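Local coordinates for alpha-glucosidase ([Eubacterium] rectale, PDB 6PNR), which hydrolyses alpha-glycosides as a family 31 glycoside hydrolase, probably releasing sulfoquinovose from sulfolipid-derived glycosides, at residues P170-V173 with Y179-V182; W289-H294 with E369-I374. All coordinates share one frame; numbering follows the deposited sequence.

Contact 1. Residues P170-V173 with Y179-V182; sequences PTFV and YLHV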
loop_
_atom_site.group_PDB
_atom_site.type_symbol
_atom_site.label_atom_id
_atom_site.label_comp_id
_atom_site.label_asym_id
_atom_site.label_seq_id
_atom_site.Cartn_x
_atom_site.Cartn_y
_atom_site.Cartn_z
ATOM N N PRO A 170 -17.329 -2.774 15.827
ATOM C CA PRO A 170 -16.774 -1.613 16.529
ATOM C C PRO A 170 -16.899 -1.760 18.042
ATOM O O PRO A 170 -17.587 -0.986 18.712
ATOM C CB PRO A 170 -17.624 -0.464 15.970
ATOM C CG PRO A 170 -18.996 -1.108 15.814
ATOM C CD PRO A 170 -18.679 -2.495 15.287
ATOM N N THR A 171 -16.211 -2.768 18.582
ATOM C CA THR A 171 -16.308 -3.181 19.978
ATOM C C THR A 171 -14.952 -3.750 20.371
ATOM O O THR A 171 -14.392 -4.562 19.625
ATOM C CB THR A 171 -17.388 -4.256 20.151
ATOM O OG1 THR A 171 -18.539 -3.914 19.360
ATOM C CG2 THR A 171 -17.784 -4.421 21.626
ATOM N N PHE A 172 -14.420 -3.345 21.521
ATOM C CA PHE A 172 -13.204 -3.974 22.011
ATOM C C PHE A 172 -13.282 -4.159 23.524
ATOM O O PHE A 172 -14.086 -3.528 24.214
ATOM C CB PHE A 172 -11.940 -3.181 21.617
ATOM C CG PHE A 172 -11.767 -1.875 22.357
ATOM C CD1 PHE A 172 -12.316 -0.703 21.866
ATOM C CD2 PHE A 172 -11.048 -1.826 23.539
ATOM C CE1 PHE A 172 -12.160 0.500 22.549
ATOM C CE2 PHE A 172 -10.880 -0.637 24.221
ATOM C CZ PHE A 172 -11.430 0.528 23.727
ATOM N N VAL A 173 -12.433 -5.057 24.014
ATOM C CA VAL A 173 -12.272 -5.365 25.429
ATOM C C VAL A 173 -10.882 -4.910 25.843
ATOM O O VAL A 173 -9.900 -5.216 25.158
ATOM C CB VAL A 173 -12.434 -6.870 25.692
ATOM C CG1 VAL A 173 -12.138 -7.213 27.168
ATOM C CG2 VAL A 173 -13.822 -7.331 25.295
ATOM N N TYR A 179 -15.462 -3.378 28.444
ATOM C CA TYR A 179 -15.654 -3.374 27.004
ATOM C C TYR A 179 -16.311 -2.063 26.618
ATOM O O TYR A 179 -17.021 -1.446 27.420
ATOM C CB TYR A 179 -16.500 -4.570 26.505
ATOM C CG TYR A 179 -18.005 -4.432 26.634
ATOM C CD1 TYR A 179 -18.770 -3.849 25.622
ATOM C CD2 TYR A 179 -18.667 -4.938 27.739
ATOM C CE1 TYR A 179 -20.152 -3.748 25.738
ATOM C CE2 TYR A 179 -20.041 -4.846 27.859
ATOM C CZ TYR A 179 -20.776 -4.242 26.874
ATOM O OH TYR A 179 -22.146 -4.156 27.018
ATOM N N LEU A 180 -16.050 -1.634 25.389
ATOM C CA LEU A 180 -16.608 -0.410 24.847
ATOM C C LEU A 180 -17.196 -0.737 23.487
ATOM O O LEU A 180 -16.539 -1.383 22.663
ATOM C CB LEU A 180 -15.538 0.696 24.729
ATOM C CG LEU A 180 -15.932 2.084 24.205
ATOM C CD1 LEU A 180 -14.917 3.109 24.673
ATOM C CD2 LEU A 180 -16.035 2.126 22.693
ATOM N N HIS A 181 -18.418 -0.286 23.255
ATOM C CA HIS A 181 -19.124 -0.503 22.004
ATOM C C HIS A 181 -19.541 0.841 21.433
ATOM O O HIS A 181 -20.064 1.692 22.163
ATOM C CB HIS A 181 -20.370 -1.373 22.205
ATOM C CG HIS A 181 -21.165 -1.555 20.952
ATOM N ND1 HIS A 181 -20.637 -2.151 19.826
ATOM C CD2 HIS A 181 -22.430 -1.189 20.630
ATOM C CE1 HIS A 181 -21.549 -2.157 18.866
ATOM N NE2 HIS A 181 -22.647 -1.584 19.331
ATOM N N VAL A 182 -19.313 1.034 20.135
ATOM C CA VAL A 182 -19.819 2.194 19.414
ATOM C C VAL A 182 -21.052 1.747 18.641
ATOM O O VAL A 182 -20.960 0.886 17.758
ATOM C CB VAL A 182 -18.760 2.791 18.468
ATOM C CG1 VAL A 182 -19.310 4.042 17.763
ATOM C CG2 VAL A 182 -17.473 3.121 19.227
#
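Thr171 and His181 face each other across an antiparallel hairpin as a non-hydrogen-bonded pair, and their side chains supply the link that the backbone lacks at this step: Thr171 OG1 and His181 ND1 hydrogen-bond at 2.8 Å, either being a possible donor. The hydroxyl lies near the plane of the imidazole, at its edge. It is brought there because Thr171 holds OG1 beside its own backbone N (chi1 -42°), which sends CG2 to the neighbourhood of His181 CB and Leu180 O. Gln169 NE2 is a second partner of the hydroxyl. The backbone bonds fall on the neighbouring steps. Phe172 and Leu180 exchange a pair, Phe172 N to Leu180 O at 3.1 Å and Leu180 N to Phe172 O at 3.0 Å, and Val182 N reaches Pro170 O at 3.0 Å in an almost straight bond (176° at the hydrogen). On the face carrying Phe172 and Leu180 the contact is apolar, with Phe172 CE1 4.0 Å from Leu180 CB, and it packs on a second antiparallel sheet through Leu200 of strand 197-202, sheet on sheet, consistent with the beta-sandwich N-terminal domain of family 31 enzymes. The other face carries Thr171 and His181 together with Val173 and Tyr179; the phenol of Tyr179 hydrogen-bonds Glu212 and Arg210, and its ring lies against helix 217-228. The hairpin is built into an antiparallel sheet, Thr171 bonding to the backbone of Cys117 and His181 to that of Arg210. With all eight residues buried, the OG1-ND1 bond pairs two polar side-chain atoms inside the protein and probably fixes the turn of the imidazole.

Contact 2. Residues W289-H294 with E369-I374; sequences WDWKYH and EWFKDI. With 9VH ([(3~{S},4~{R},5~{R})-4,5-bis(oxidanyl)piperidin-3-yl]methanesulfonic acid), chain C.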
loop_
_atom_site.group_PDB
_atom_site.type_symbol
_atom_site.label_atom_id
_atom_site.label_comp_id
_atom_site.label_asym_id
_atom_site.label_seq_id
_atom_site.Cartn_x
_atom_site.Cartn_y
_atom_site.Cartn_z
ATOM N N TRP A 289 -26.820 -20.173 -7.673
ATOM C CA TRP A 289 -27.443 -19.405 -6.580
ATOM C C TRP A 289 -28.944 -19.240 -6.841
ATOM O O TRP A 289 -29.452 -18.177 -7.210
ATOM C CB TRP A 289 -26.739 -18.065 -6.391
ATOM C CG TRP A 289 -25.304 -18.203 -5.916
ATOM C CD1 TRP A 289 -24.599 -19.366 -5.754
ATOM C CD2 TRP A 289 -24.416 -17.144 -5.544
ATOM N NE1 TRP A 289 -23.327 -19.090 -5.318
ATOM C CE2 TRP A 289 -23.191 -17.736 -5.177
ATOM C CE3 TRP A 289 -24.540 -15.751 -5.478
ATOM C CZ2 TRP A 289 -22.106 -16.991 -4.749
ATOM C CZ3 TRP A 289 -23.454 -15.011 -5.061
ATOM C CH2 TRP A 289 -22.252 -15.634 -4.696
ATOM N N ASP A 290 -29.653 -20.343 -6.618
ATOM C CA ASP A 290 -31.099 -20.434 -6.815
ATOM C C ASP A 290 -31.584 -21.487 -5.815
ATOM O O ASP A 290 -31.435 -22.684 -6.066
ATOM C CB ASP A 290 -31.405 -20.824 -8.255
ATOM C CG ASP A 290 -32.879 -20.696 -8.608
ATOM O OD1 ASP A 290 -33.607 -19.941 -7.928
ATOM O OD2 ASP A 290 -33.297 -21.361 -9.580
ATOM N N TRP A 291 -32.130 -21.039 -4.679
ATOM C CA TRP A 291 -32.195 -21.858 -3.459
ATOM C C TRP A 291 -33.396 -22.809 -3.442
ATOM O O TRP A 291 -34.229 -22.786 -2.539
ATOM C CB TRP A 291 -32.202 -20.950 -2.235
ATOM C CG TRP A 291 -31.221 -19.826 -2.372
ATOM C CD1 TRP A 291 -31.486 -18.482 -2.300
ATOM C CD2 TRP A 291 -29.823 -19.945 -2.654
ATOM N NE1 TRP A 291 -30.331 -17.761 -2.513
ATOM C CE2 TRP A 291 -29.295 -18.635 -2.722
ATOM C CE3 TRP A 291 -28.957 -21.029 -2.845
ATOM C CZ2 TRP A 291 -27.946 -18.384 -2.979
ATOM C CZ3 TRP A 291 -27.608 -20.770 -3.091
ATOM C CH2 TRP A 291 -27.120 -19.466 -3.151
ATOM N N LYS A 292 -33.451 -23.664 -4.467
ATOM C CA LYS A 292 -34.340 -24.816 -4.555
ATOM C C LYS A 292 -33.496 -26.001 -4.988
ATOM O O LYS A 292 -32.534 -25.830 -5.741
ATOM C CB LYS A 292 -35.471 -24.596 -5.572
ATOM C CG LYS A 292 -36.198 -23.271 -5.378
ATOM C CD LYS A 292 -37.535 -23.214 -6.109
ATOM C CE LYS A 292 -37.380 -23.093 -7.604
ATOM N NZ LYS A 292 -38.719 -22.925 -8.247
ATOM N N TYR A 293 -33.836 -27.203 -4.514
ATOM C CA TYR A 293 -32.947 -28.320 -4.803
ATOM C C TYR A 293 -32.934 -28.591 -6.303
ATOM O O TYR A 293 -33.883 -28.280 -7.028
ATOM C CB TYR A 293 -33.316 -29.564 -3.997
ATOM C CG TYR A 293 -34.430 -30.442 -4.524
ATOM C CD1 TYR A 293 -35.744 -30.236 -4.124
ATOM C CD2 TYR A 293 -34.160 -31.524 -5.366
ATOM C CE1 TYR A 293 -36.770 -31.044 -4.575
ATOM C CE2 TYR A 293 -35.189 -32.344 -5.830
ATOM C CZ TYR A 293 -36.492 -32.094 -5.423
ATOM O OH TYR A 293 -37.530 -32.891 -5.861
ATOM N N HIS A 294 -31.800 -29.087 -6.777
ATOM C CA HIS A 294 -31.570 -29.264 -8.204
ATOM C C HIS A 294 -32.113 -30.632 -8.598
ATOM O O HIS A 294 -31.573 -31.662 -8.188
ATOM C CB HIS A 294 -30.084 -29.133 -8.530
ATOM C CG HIS A 294 -29.807 -28.920 -9.985
ATOM N ND1 HIS A 294 -29.822 -29.950 -10.902
ATOM C CD2 HIS A 294 -29.521 -27.797 -10.682
ATOM C CE1 HIS A 294 -29.553 -29.468 -12.103
ATOM N NE2 HIS A 294 -29.369 -28.163 -11.999
ATOM N N GLU A 369 -39.461 -10.921 4.486
ATOM C CA GLU A 369 -40.378 -12.035 4.724
ATOM C C GLU A 369 -40.371 -13.022 3.562
ATOM O O GLU A 369 -40.427 -14.240 3.768
ATOM C CB GLU A 369 -41.793 -11.501 4.964
ATOM C CG GLU A 369 -41.933 -10.760 6.270
ATOM C CD GLU A 369 -41.702 -11.675 7.454
ATOM O OE1 GLU A 369 -42.223 -12.810 7.422
ATOM O OE2 GLU A 369 -40.991 -11.271 8.398
ATOM N N TRP A 370 -40.302 -12.515 2.332
ATOM C CA TRP A 370 -40.223 -13.395 1.172
ATOM C C TRP A 370 -39.013 -14.318 1.267
ATOM O O TRP A 370 -39.121 -15.526 1.024
ATOM C CB TRP A 370 -40.167 -12.551 -0.103
ATOM C CG TRP A 370 -39.969 -13.304 -1.392
ATOM C CD1 TRP A 370 -40.895 -14.059 -2.054
ATOM C CD2 TRP A 370 -38.783 -13.320 -2.208
ATOM N NE1 TRP A 370 -40.354 -14.560 -3.220
ATOM C CE2 TRP A 370 -39.062 -14.119 -3.337
ATOM C CE3 TRP A 370 -37.514 -12.742 -2.088
ATOM C CZ2 TRP A 370 -38.115 -14.355 -4.342
ATOM C CZ3 TRP A 370 -36.572 -12.977 -3.093
ATOM C CH2 TRP A 370 -36.882 -13.775 -4.202
ATOM N N PHE A 371 -37.850 -13.776 1.632
ATOM C CA PHE A 371 -36.663 -14.624 1.663
ATOM C C PHE A 371 -36.725 -15.597 2.828
ATOM O O PHE A 371 -36.322 -16.763 2.700
ATOM C CB PHE A 371 -35.383 -13.781 1.711
ATOM C CG PHE A 371 -34.191 -14.478 1.088
ATOM C CD1 PHE A 371 -33.384 -15.304 1.842
ATOM C CD2 PHE A 371 -33.928 -14.358 -0.264
ATOM C CE1 PHE A 371 -32.305 -15.970 1.266
ATOM C CE2 PHE A 371 -32.852 -15.021 -0.849
ATOM C CZ PHE A 371 -32.046 -15.829 -0.083
ATOM N N LYS A 372 -37.261 -15.146 3.962
ATOM C CA LYS A 372 -37.547 -16.053 5.059
ATOM C C LYS A 372 -38.429 -17.207 4.592
ATOM O O LYS A 372 -38.175 -18.369 4.930
ATOM C CB LYS A 372 -38.205 -15.273 6.206
ATOM C CG LYS A 372 -38.312 -16.042 7.503
ATOM C CD LYS A 372 -39.261 -15.366 8.494
ATOM C CE LYS A 372 -38.955 -13.894 8.693
ATOM N NZ LYS A 372 -39.856 -13.329 9.760
ATOM N N ASP A 373 -39.455 -16.911 3.787
ATOM C CA ASP A 373 -40.340 -17.974 3.309
ATOM C C ASP A 373 -39.627 -18.912 2.338
ATOM O O ASP A 373 -39.958 -20.103 2.277
ATOM C CB ASP A 373 -41.585 -17.377 2.646
ATOM C CG ASP A 373 -42.584 -16.811 3.660
ATOM O OD1 ASP A 373 -42.489 -17.127 4.865
ATOM O OD2 ASP A 373 -43.475 -16.047 3.240
ATOM N N ILE A 374 -38.664 -18.393 1.571
ATOM C CA ILE A 374 -37.832 -19.235 0.702
ATOM C C ILE A 374 -37.073 -20.276 1.524
ATOM O O ILE A 374 -36.971 -21.447 1.134
ATOM C CB ILE A 374 -36.873 -18.354 -0.127
ATOM C CG1 ILE A 374 -37.641 -17.601 -1.215
ATOM C CG2 ILE A 374 -35.732 -19.182 -0.739
ATOM C CD1 ILE A 374 -36.791 -16.637 -1.997
HETATM O O1 9VH C . -18.441 -21.108 -4.684
HETATM S S1 9VH C . -19.620 -20.540 -4.055
HETATM O O2 9VH C . -19.458 -19.117 -3.883
HETATM O O3 9VH C . -20.823 -20.930 -4.749
HETATM C C1 9VH C . -19.675 -21.284 -2.449
HETATM C C2 9VH C . -18.507 -20.906 -1.529
HETATM C C3 9VH C . -18.730 -19.481 -1.046
HETATM N N1 9VH C . -17.904 -19.010 0.066
HETATM C C4 9VH C . -17.906 -19.942 1.193
HETATM C C5 9VH C . -17.469 -21.322 0.731
HETATM O O4 9VH C . -17.478 -22.193 1.861
HETATM C C6 9VH C . -18.426 -21.848 -0.330
HETATM O O5 9VH C . -18.031 -23.149 -0.758
HETATM O O HOH W 1 -34.290 -22.435 0.442
#
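Trp291 O and Ile374 O, one from an irregular loop and one from a helix, are joined by a water that donates to both, at 3.0 Å and 2.9 Å respectively; the loop makes an inverse gamma turn centred on Trp291, with Lys292 N bonded to Asp290 O. Across this contact the indole of Trp291 meets the end of the Phe371 ring. Phe371 CZ lies 3.5 Å from Trp291 CD1, and the two rings touch rim to rim, neither over the face of the other, with planes at 73°. Phe371 extends to this place with CG anti to its backbone N (chi1 -152°). Beside it, Ile374 CG2 approaches Trp291 CB at 4.2 Å. Helix 365-380 and the loop after strand 285-287 both belong to the family 31 TIM-barrel domain, and the contact brings this helix against a loop that lines the ligand pocket. Leu329 of helix 328-335 touches both Trp291 and Ile374, while Trp419 meets Phe371. Two residues before Trp291, the indole of Trp289 reaches the sulfonate of the aza-sugar inhibitor: its NE1 donates to inhibitor O3 at 3.2 Å, with 169° at the hydrogen. This oxygen lies at the indole edge, near its plane, and inhibitor O2 is 3.5 Å from Trp289 CZ2. Replacing Trp289 by an alanine would probably leave sulfonate O3 without this N-H donor and open a gap beside Phe352 and Phe355, whose rings pack edge-to-face with the indole. Gln273, Arg286 and His523 also hydrogen-bond the inhibitor.

The two contacts follow one another along the chain, the 170-173/179-182 hairpin closing before the loop at 289-294 begins, and they share no helix, strand or sheet. Their centres are 35 Å apart and their nearest atoms about 23 Å. Contact 1 joins neighbouring strands of a large antiparallel sheet that precedes the barrel in the sequence; contact 2 lies in the TIM-barrel domain, between helix 365-380 and a loop that reaches the inhibitor. The first is thus local, with only five residues between its segments, whereas the second ties together parts with 74 residues between them, and of the two only contact 2 includes a pocket residue.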